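Local coordinates for protein alternansucrase (Leuconostoc mesenteroides, PDB 6HVG) that is a multidomain enzyme of glycoside hydrolase family 70, with a TIM-barrel catalytic domain, a bound calcium ion and choline-binding-type repeats, at residues L597-F603 and N614-I618; L655-W661 and A675-Y681. One frame throughout, in Å; residues are numbered along the deposited sequence.

Interaction 1: residues L597-F603 and N614-I618; sequences LHYLMNF and NFDGI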
ATOM      1  N   LEU A 597     -23.468  13.644   9.689  1.00 45.31           N
ATOM      2  CA  LEU A 597     -22.846  14.215  10.889  1.00 42.63           C
ATOM      3  C   LEU A 597     -23.877  14.574  11.928  1.00 42.21           C
ATOM      4  O   LEU A 597     -23.671  14.332  13.103  1.00 46.56           O
ATOM      5  CB  LEU A 597     -22.042  15.453  10.540  1.00 41.45           C
ATOM      6  CG  LEU A 597     -21.383  16.186  11.695  1.00 41.84           C
ATOM      7  CD1 LEU A 597     -20.396  15.288  12.435  1.00 40.99           C
ATOM      8  CD2 LEU A 597     -20.706  17.434  11.160  1.00 43.21           C
ATOM      9  N   HIS A 598     -24.985  15.156  11.507  1.00 44.75           N
ATOM     10  CA  HIS A 598     -26.072  15.464  12.429  1.00 46.95           C
ATOM     11  C   HIS A 598     -26.586  14.178  13.018  1.00 48.10           C
ATOM     12  O   HIS A 598     -26.787  14.084  14.229  1.00 56.09           O
ATOM     13  CB  HIS A 598     -27.193  16.185  11.705  1.00 48.41           C
ATOM     14  CG  HIS A 598     -28.360  16.525  12.574  1.00 48.58           C
ATOM     15  ND1 HIS A 598     -28.427  17.692  13.307  1.00 49.05           N
ATOM     16  CD2 HIS A 598     -29.530  15.880  12.777  1.00 48.98           C
ATOM     17  CE1 HIS A 598     -29.582  17.740  13.943  1.00 49.67           C
ATOM     18  NE2 HIS A 598     -30.271  16.654  13.636  1.00 50.93           N
ATOM     19  N   TYR A 599     -26.779  13.178  12.163  1.00 45.84           N
ATOM     20  CA  TYR A 599     -27.306  11.882  12.582  1.00 46.65           C
ATOM     21  C   TYR A 599     -26.451  11.245  13.675  1.00 48.68           C
ATOM     22  O   TYR A 599     -26.990  10.659  14.616  1.00 48.01           O
ATOM     23  CB  TYR A 599     -27.419  10.960  11.380  1.00 43.90           C
ATOM     24  CG  TYR A 599     -27.755   9.519  11.662  1.00 42.27           C
ATOM     25  CD1 TYR A 599     -29.060   9.109  11.794  1.00 44.43           C
ATOM     26  CD2 TYR A 599     -26.765   8.558  11.735  1.00 43.43           C
ATOM     27  CE1 TYR A 599     -29.377   7.774  11.987  1.00 45.96           C
ATOM     28  CE2 TYR A 599     -27.067   7.223  11.923  1.00 42.75           C
ATOM     29  CZ  TYR A 599     -28.371   6.838  12.046  1.00 44.71           C
ATOM     30  OH  TYR A 599     -28.696   5.512  12.250  1.00 48.12           O
ATOM     31  N   LEU A 600     -25.134  11.383  13.574  1.00 49.91           N
ATOM     32  CA  LEU A 600     -24.241  10.808  14.584  1.00 51.22           C
ATOM     33  C   LEU A 600     -24.287  11.603  15.885  1.00 52.50           C
ATOM     34  O   LEU A 600     -24.341  11.015  16.965  1.00 52.43           O
ATOM     35  CB  LEU A 600     -22.803  10.711  14.060  1.00 50.73           C
ATOM     36  CG  LEU A 600     -22.602   9.758  12.877  1.00 53.86           C
ATOM     37  CD1 LEU A 600     -21.301  10.037  12.163  1.00 49.95           C
ATOM     38  CD2 LEU A 600     -22.668   8.289  13.290  1.00 55.34           C
ATOM     39  N   MET A 601     -24.283  12.933  15.786  1.00 53.94           N
ATOM     40  CA  MET A 601     -24.308  13.799  16.974  1.00 55.29           C
ATOM     41  C   MET A 601     -25.674  13.828  17.653  1.00 53.89           C
ATOM     42  O   MET A 601     -25.786  14.293  18.778  1.00 56.46           O
ATOM     43  CB  MET A 601     -23.898  15.227  16.623  1.00 55.71           C
ATOM     44  CG  MET A 601     -22.495  15.389  16.056  1.00 54.08           C
ATOM     45  SD  MET A 601     -21.193  14.889  17.190  1.00 54.32           S
ATOM     46  CE  MET A 601     -20.915  13.246  16.533  1.00 61.75           C
ATOM     47  N   ASN A 602     -26.700  13.330  16.971  1.00 54.43           N
ATOM     48  CA  ASN A 602     -28.008  13.107  17.587  1.00 54.43           C
ATOM     49  C   ASN A 602     -28.446  11.647  17.498  1.00 52.09           C
ATOM     50  O   ASN A 602     -29.642  11.375  17.383  1.00 52.41           O
ATOM     51  CB  ASN A 602     -29.037  14.018  16.909  1.00 54.20           C
ATOM     52  CG  ASN A 602     -28.748  15.480  17.144  1.00 53.97           C
ATOM     53  OD1 ASN A 602     -29.215  16.071  18.126  1.00 56.27           O
ATOM     54  ND2 ASN A 602     -27.950  16.068  16.263  1.00 52.78           N
ATOM     55  N   PHE A 603     -27.489  10.715  17.503  1.00 48.60           N
ATOM     56  CA  PHE A 603     -27.827   9.318  17.245  1.00 48.19           C
ATOM     57  C   PHE A 603     -28.882   8.839  18.198  1.00 47.81           C
ATOM     58  O   PHE A 603     -29.897   8.288  17.779  1.00 51.15           O
ATOM     59  CB  PHE A 603     -26.606   8.412  17.308  1.00 49.06           C
ATOM     60  CG  PHE A 603     -26.906   6.972  16.989  1.00 50.69           C
ATOM     61  CD1 PHE A 603     -27.339   6.615  15.728  1.00 53.38           C
ATOM     62  CD2 PHE A 603     -26.741   5.973  17.938  1.00 50.97           C
ATOM     63  CE1 PHE A 603     -27.622   5.283  15.425  1.00 55.36           C
ATOM     64  CE2 PHE A 603     -27.016   4.648  17.640  1.00 51.87           C
ATOM     65  CZ  PHE A 603     -27.459   4.299  16.383  1.00 52.81           C
ATOM     66  N   ASN A 614     -26.177  10.258  22.868  1.00 46.26           N
ATOM     67  CA  ASN A 614     -25.677  10.971  21.684  1.00 46.03           C
ATOM     68  C   ASN A 614     -24.169  11.176  21.693  1.00 46.98           C
ATOM     69  O   ASN A 614     -23.593  11.468  22.721  1.00 52.39           O
ATOM     70  CB  ASN A 614     -26.325  12.355  21.579  1.00 46.09           C
ATOM     71  CG  ASN A 614     -27.780  12.298  21.169  1.00 48.61           C
ATOM     72  OD1 ASN A 614     -28.270  11.278  20.699  1.00 53.90           O
ATOM     73  ND2 ASN A 614     -28.474  13.404  21.329  1.00 48.29           N
ATOM     74  N   PHE A 615     -23.518  11.028  20.548  1.00 47.80           N
ATOM     75  CA  PHE A 615     -22.071  11.277  20.452  1.00 47.42           C
ATOM     76  C   PHE A 615     -21.808  12.759  20.734  1.00 46.79           C
ATOM     77  O   PHE A 615     -22.642  13.601  20.424  1.00 46.40           O
ATOM     78  CB  PHE A 615     -21.537  10.897  19.052  1.00 44.76           C
ATOM     79  CG  PHE A 615     -21.365   9.407  18.819  1.00 43.07           C
ATOM     80  CD1 PHE A 615     -20.273   8.718  19.354  1.00 43.04           C
ATOM     81  CD2 PHE A 615     -22.247   8.712  18.022  1.00 42.00           C
ATOM     82  CE1 PHE A 615     -20.098   7.371  19.126  1.00 41.10           C
ATOM     83  CE2 PHE A 615     -22.073   7.366  17.779  1.00 42.79           C
ATOM     84  CZ  PHE A 615     -20.998   6.690  18.340  1.00 43.67           C
ATOM     85  N   ASP A 616     -20.647  13.074  21.291  1.00 47.35           N
ATOM     86  CA  ASP A 616     -20.318  14.462  21.679  1.00 49.31           C
ATOM     87  C   ASP A 616     -19.335  15.142  20.757  1.00 49.48           C
ATOM     88  O   ASP A 616     -19.377  16.352  20.606  1.00 49.38           O
ATOM     89  CB  ASP A 616     -19.721  14.511  23.090  1.00 51.12           C
ATOM     90  CG  ASP A 616     -20.594  13.810  24.112  1.00 50.76           C
ATOM     91  OD1 ASP A 616     -21.598  14.407  24.578  1.00 51.09           O
ATOM     92  OD2 ASP A 616     -20.288  12.644  24.394  1.00 50.66           O
ATOM     93  N   GLY A 617     -18.409  14.371  20.198  1.00 49.59           N
ATOM     94  CA  GLY A 617     -17.409  14.908  19.298  1.00 48.77           C
ATOM     95  C   GLY A 617     -17.153  13.947  18.172  1.00 48.52           C
ATOM     96  O   GLY A 617     -17.731  12.873  18.141  1.00 47.48           O
ATOM     97  N   ILE A 618     -16.258  14.305  17.263  1.00 48.25           N
ATOM     98  CA  ILE A 618     -15.923  13.431  16.134  1.00 49.12           C
ATOM     99  C   ILE A 618     -14.423  13.289  15.920  1.00 45.97           C
ATOM    100  O   ILE A 618     -13.653  14.129  16.324  1.00 43.46           O
ATOM    101  CB  ILE A 618     -16.535  13.964  14.821  1.00 48.98           C
ATOM    102  CG1 ILE A 618     -16.023  15.372  14.548  1.00 50.11           C
ATOM    103  CG2 ILE A 618     -18.063  13.956  14.884  1.00 51.76           C
ATOM    104  CD1 ILE A 618     -16.365  15.902  13.167  1.00 51.53           C
TER
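The end of helix 587-601 lies against the run leading into strand 617-620, with the CA atoms of Met-601 and Phe-615 4.8 Å apart. Met-601 and Phe-615 lead the contact. The Met-601 side chain starts away from segment 614-618 but bends at chi2 (-62°) and again at chi3 (98°), crossing Phe-615 and Ile-618 at about a right angle and bringing CE 3.4 Å from Ile-618 CG2 and 3.5 Å from Phe-615 CB. Ile-618 CG2 also receives the CD1 branch of Leu-597 at 3.6 Å, so one methyl group meets side chains from successive turns of the helix. Phe-615 turns its ring edge to the helix end: the carbonyl oxygen Leu-600 O lies near the ring plane, 3.3 Å from CD2. From outside the two segments, Leu-1138 and Ile-1142 of helix 1135-1147 touch the Phe-615 side chain. At the loop end Asn-614 rests its CB on Met-601 O, while its ND2 is hydrogen-bonded to Ser-605 OG. The helix end is fastened within its own segment: Asn-602 ND2 lies over the centre of the His-598 ring and donates to His-598 O (3.1 Å), which also accepts from Asn-602 N. The segments are thus joined mainly by apolar packing and by backbone oxygens set against carbon atoms, while polar side chains bond within the helix end or to neighbouring parts of the barrel.

Interaction 2: residues L655-W661 and A675-Y681; sequences LSILEDW and AQLTMDY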
ATOM      1  N   LEU A 655     -15.041  17.620  22.435  1.00 50.51           N
ATOM      2  CA  LEU A 655     -13.696  17.284  21.956  1.00 49.45           C
ATOM      3  C   LEU A 655     -13.747  16.549  20.629  1.00 46.50           C
ATOM      4  O   LEU A 655     -14.424  15.551  20.526  1.00 43.15           O
ATOM      5  CB  LEU A 655     -12.953  16.396  22.956  1.00 49.64           C
ATOM      6  CG  LEU A 655     -12.188  17.105  24.055  1.00 50.47           C
ATOM      7  CD1 LEU A 655     -11.726  16.075  25.071  1.00 53.07           C
ATOM      8  CD2 LEU A 655     -11.003  17.873  23.478  1.00 49.62           C
ATOM      9  N   SER A 656     -13.008  17.072  19.645  1.00 46.35           N
ATOM     10  CA  SER A 656     -12.968  16.559  18.268  1.00 44.45           C
ATOM     11  C   SER A 656     -11.544  16.527  17.714  1.00 43.01           C
ATOM     12  O   SER A 656     -10.789  17.495  17.879  1.00 46.48           O
ATOM     13  CB  SER A 656     -13.818  17.441  17.342  1.00 44.38           C
ATOM     14  OG  SER A 656     -15.189  17.275  17.624  1.00 45.11           O
ATOM     15  N   ILE A 657     -11.185  15.433  17.044  1.00 40.57           N
ATOM     16  CA  ILE A 657      -9.823  15.237  16.553  1.00 40.40           C
ATOM     17  C   ILE A 657      -9.806  14.995  15.052  1.00 41.94           C
ATOM     18  O   ILE A 657     -10.811  14.594  14.458  1.00 47.56           O
ATOM     19  CB  ILE A 657      -9.097  14.085  17.296  1.00 39.67           C
ATOM     20  CG1 ILE A 657      -9.760  12.734  17.004  1.00 39.31           C
ATOM     21  CG2 ILE A 657      -9.067  14.383  18.786  1.00 38.29           C
ATOM     22  CD1 ILE A 657      -9.119  11.552  17.727  1.00 39.92           C
ATOM     23  N   LEU A 658      -8.656  15.257  14.442  1.00 41.19           N
ATOM     24  CA  LEU A 658      -8.424  15.038  13.018  1.00 40.66           C
ATOM     25  C   LEU A 658      -7.343  13.981  12.841  1.00 40.96           C
ATOM     26  O   LEU A 658      -6.320  14.023  13.519  1.00 42.56           O
ATOM     27  CB  LEU A 658      -7.890  16.306  12.360  1.00 40.14           C
ATOM     28  CG  LEU A 658      -8.771  17.534  12.323  1.00 41.46           C
ATOM     29  CD1 LEU A 658      -7.959  18.736  11.899  1.00 40.93           C
ATOM     30  CD2 LEU A 658      -9.974  17.296  11.408  1.00 43.46           C
ATOM     31  N   GLU A 659      -7.547  13.059  11.901  1.00 43.05           N
ATOM     32  CA  GLU A 659      -6.474  12.221  11.347  1.00 43.71           C
ATOM     33  C   GLU A 659      -5.872  13.005  10.181  1.00 44.60           C
ATOM     34  O   GLU A 659      -6.341  12.877   9.053  1.00 43.35           O
ATOM     35  CB  GLU A 659      -7.013  10.891  10.849  1.00 45.87           C
ATOM     36  CG  GLU A 659      -5.951   9.831  10.557  1.00 52.82           C
ATOM     37  CD  GLU A 659      -6.328   8.825   9.448  1.00 55.61           C
ATOM     38  OE1 GLU A 659      -7.485   8.772   8.992  1.00 57.24           O
ATOM     39  OE2 GLU A 659      -5.445   8.063   9.004  1.00 57.93           O
ATOM     40  N   ASP A 660      -4.867  13.845  10.481  1.00 42.65           N
ATOM     41  CA  ASP A 660      -4.271  14.763   9.516  1.00 41.07           C
ATOM     42  C   ASP A 660      -2.751  14.578   9.437  1.00 40.39           C
ATOM     43  O   ASP A 660      -2.010  15.235  10.143  1.00 42.04           O
ATOM     44  CB  ASP A 660      -4.635  16.201   9.869  1.00 40.28           C
ATOM     45  CG  ASP A 660      -4.040  16.667  11.202  1.00 42.46           C
ATOM     46  OD1 ASP A 660      -3.888  15.827  12.138  1.00 43.53           O
ATOM     47  OD2 ASP A 660      -3.742  17.891  11.313  1.00 41.17           O
ATOM     48  N   TRP A 661      -2.303  13.688   8.553  1.00 39.31           N
ATOM     49  CA  TRP A 661      -0.925  13.228   8.561  1.00 38.99           C
ATOM     50  C   TRP A 661       0.084  14.218   7.967  1.00 42.10           C
ATOM     51  O   TRP A 661       1.240  14.202   8.368  1.00 42.52           O
ATOM     52  CB  TRP A 661      -0.801  11.895   7.839  1.00 37.34           C
ATOM     53  CG  TRP A 661      -1.442  10.751   8.500  1.00 36.49           C
ATOM     54  CD1 TRP A 661      -2.594  10.142   8.133  1.00 37.16           C
ATOM     55  CD2 TRP A 661      -0.970  10.049   9.653  1.00 37.79           C
ATOM     56  NE1 TRP A 661      -2.881   9.089   8.984  1.00 37.14           N
ATOM     57  CE2 TRP A 661      -1.894   9.012   9.926  1.00 36.95           C
ATOM     58  CE3 TRP A 661       0.142  10.191  10.485  1.00 36.61           C
ATOM     59  CZ2 TRP A 661      -1.740   8.136  10.992  1.00 36.01           C
ATOM     60  CZ3 TRP A 661       0.294   9.306  11.531  1.00 36.17           C
ATOM     61  CH2 TRP A 661      -0.639   8.298  11.776  1.00 35.77           C
ATOM     62  N   ALA A 675     -11.028  24.134  14.725  1.00 49.49           N
ATOM     63  CA  ALA A 675     -12.366  23.540  14.935  1.00 47.81           C
ATOM     64  C   ALA A 675     -12.304  22.079  15.383  1.00 44.77           C
ATOM     65  O   ALA A 675     -13.178  21.602  16.091  1.00 45.42           O
ATOM     66  CB  ALA A 675     -13.203  23.669  13.672  1.00 49.87           C
ATOM     67  N   GLN A 676     -11.271  21.372  14.948  1.00 46.39           N
ATOM     68  CA  GLN A 676     -10.946  20.037  15.459  1.00 46.83           C
ATOM     69  C   GLN A 676      -9.453  20.031  15.773  1.00 47.21           C
ATOM     70  O   GLN A 676      -8.682  20.741  15.123  1.00 50.16           O
ATOM     71  CB  GLN A 676     -11.235  18.950  14.422  1.00 46.27           C
ATOM     72  CG  GLN A 676     -12.656  18.917  13.878  1.00 45.92           C
ATOM     73  CD  GLN A 676     -12.874  19.861  12.702  1.00 47.30           C
ATOM     74  OE1 GLN A 676     -11.922  20.258  12.028  1.00 49.69           O
ATOM     75  NE2 GLN A 676     -14.125  20.294  12.509  1.00 46.27           N
ATOM     76  N   LEU A 677      -9.044  19.239  16.757  1.00 44.82           N
ATOM     77  CA  LEU A 677      -7.644  19.191  17.148  1.00 44.79           C
ATOM     78  C   LEU A 677      -6.779  18.474  16.121  1.00 43.10           C
ATOM     79  O   LEU A 677      -7.086  17.359  15.727  1.00 43.03           O
ATOM     80  CB  LEU A 677      -7.476  18.501  18.500  1.00 44.19           C
ATOM     81  CG  LEU A 677      -8.120  19.190  19.695  1.00 45.46           C
ATOM     82  CD1 LEU A 677      -7.935  18.286  20.904  1.00 45.10           C
ATOM     83  CD2 LEU A 677      -7.532  20.571  19.933  1.00 46.94           C
ATOM     84  N   THR A 678      -5.691  19.118  15.704  1.00 42.24           N
ATOM     85  CA  THR A 678      -4.674  18.432  14.901  1.00 42.85           C
ATOM     86  C   THR A 678      -3.943  17.381  15.721  1.00 43.44           C
ATOM     87  O   THR A 678      -3.794  17.523  16.928  1.00 42.61           O
ATOM     88  CB  THR A 678      -3.609  19.394  14.339  1.00 41.50           C
ATOM     89  OG1 THR A 678      -2.683  18.656  13.538  1.00 39.04           O
ATOM     90  CG2 THR A 678      -2.837  20.092  15.470  1.00 42.20           C
ATOM     91  N   MET A 679      -3.459  16.344  15.051  1.00 45.56           N
ATOM     92  CA  MET A 679      -2.491  15.449  15.666  1.00 44.04           C
ATOM     93  C   MET A 679      -1.155  16.161  15.696  1.00 42.38           C
ATOM     94  O   MET A 679      -0.940  17.153  14.984  1.00 40.42           O
ATOM     95  CB  MET A 679      -2.358  14.144  14.890  1.00 50.11           C
ATOM     96  CG  MET A 679      -1.288  14.156  13.796  1.00 53.34           C
ATOM     97  SD  MET A 679      -1.331  12.809  12.621  1.00 61.46           S
ATOM     98  CE  MET A 679      -1.747  11.383  13.564  1.00 65.36           C
ATOM     99  N   ASP A 680      -0.245  15.628  16.507  1.00 42.70           N
ATOM    100  CA  ASP A 680       1.114  16.143  16.594  1.00 44.27           C
ATOM    101  C   ASP A 680       2.068  15.006  16.286  1.00 45.53           C
ATOM    102  O   ASP A 680       2.616  14.372  17.184  1.00 44.16           O
ATOM    103  CB  ASP A 680       1.375  16.729  17.981  1.00 46.88           C
ATOM    104  CG  ASP A 680       2.779  17.292  18.125  1.00 50.05           C
ATOM    105  OD1 ASP A 680       3.483  17.432  17.095  1.00 47.14           O
ATOM    106  OD2 ASP A 680       3.181  17.588  19.281  1.00 51.91           O
ATOM    107  N   TYR A 681       2.254  14.754  14.990  1.00 48.54           N
ATOM    108  CA  TYR A 681       3.114  13.671  14.545  1.00 47.09           C
ATOM    109  C   TYR A 681       4.585  13.935  14.891  1.00 44.59           C
ATOM    110  O   TYR A 681       5.355  12.994  14.991  1.00 41.28           O
ATOM    111  CB  TYR A 681       2.960  13.422  13.038  1.00 49.77           C
ATOM    112  CG  TYR A 681       3.628  12.142  12.593  1.00 53.13           C
ATOM    113  CD1 TYR A 681       3.290  10.928  13.188  1.00 54.18           C
ATOM    114  CD2 TYR A 681       4.627  12.139  11.615  1.00 56.67           C
ATOM    115  CE1 TYR A 681       3.908   9.743  12.812  1.00 57.39           C
ATOM    116  CE2 TYR A 681       5.266  10.956  11.244  1.00 58.58           C
ATOM    117  CZ  TYR A 681       4.898   9.762  11.845  1.00 59.73           C
ATOM    118  OH  TYR A 681       5.492   8.570  11.495  1.00 61.67           O
TER
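Ile-657 and Leu-677 form a single parallel bridge where strands 657-658 and 678-679, the two ends of the eight-stranded parallel sheet, come together and close the TIM barrel. Helix 665-671 lies between them in the chain, making a beta-alpha-beta crossover. Leu-677 reaches both neighbours of Ile-657: its N donates to Ser-656 O at 2.7 Å and its O accepts from Leu-658 N at 2.9 Å. Beside the bridge, Leu-658 and Gln-676 cross at about a right angle, Leu-658 CG resting on Gln-676 CB at 3.5 Å; Leu-631 and Val-669 cover Leu-658 from neighbouring helices.

Farther along, the two segments spread apart and the side chain of Asp-660 spans the widening gap. Its chi1 of 65° places the carboxylate between its own backbone N and carbonyl carbon, facing the other segment. OD1 accepts a hydrogen bond from Met-679 N at 3.0 Å through its syn lone pair, while OD2 meets Thr-678 OG1 at 2.6 Å. The two oxygens thus meet consecutive residues, which probably limits the rotation of the carboxylate.

The far end is aromatic. Met-679 lies over one face of the Trp-661 indole: CE makes a CH-pi contact 3.7 Å from the centroid of the six-membered ring, and SD over the same face adds a Met-aromatic contact. Tyr-681 meets the same indole at its edge: the CE3-CZ3 edge is turned to the tyrosine face, CE3 over it toward the rim, in an offset edge-to-face pair, planes at 81° and centroids 5.6 Å apart. The opposite, pyrrole end of the indole is held within its own segment, where Trp-661 NE1 donates at 2.8 Å to Glu-659 OE2, on the anti side of that oxygen and 29° out of the carboxylate plane.

The two interactions follow one another along the chain, interaction 1 closing before interaction 2 opens, and their centres lie 18 Å apart in the same barrel. Strands 617-620 and 657-658 are neighbours in its parallel sheet, so the contacts also touch directly: Ile-618 O probably accepts a hydrogen bond from Ile-657 N, and Ser-656 OG one from Ile-618 N. Helix 629-642, between these strands in the chain, packs on both contacts, Phe-638 touching Met-601 of interaction 1 and Ser-656 of interaction 2. Interaction 1 seats an outer helix on the sheet, whereas interaction 2 joins two strands within it; together they cover three consecutive strands of the barrel wall.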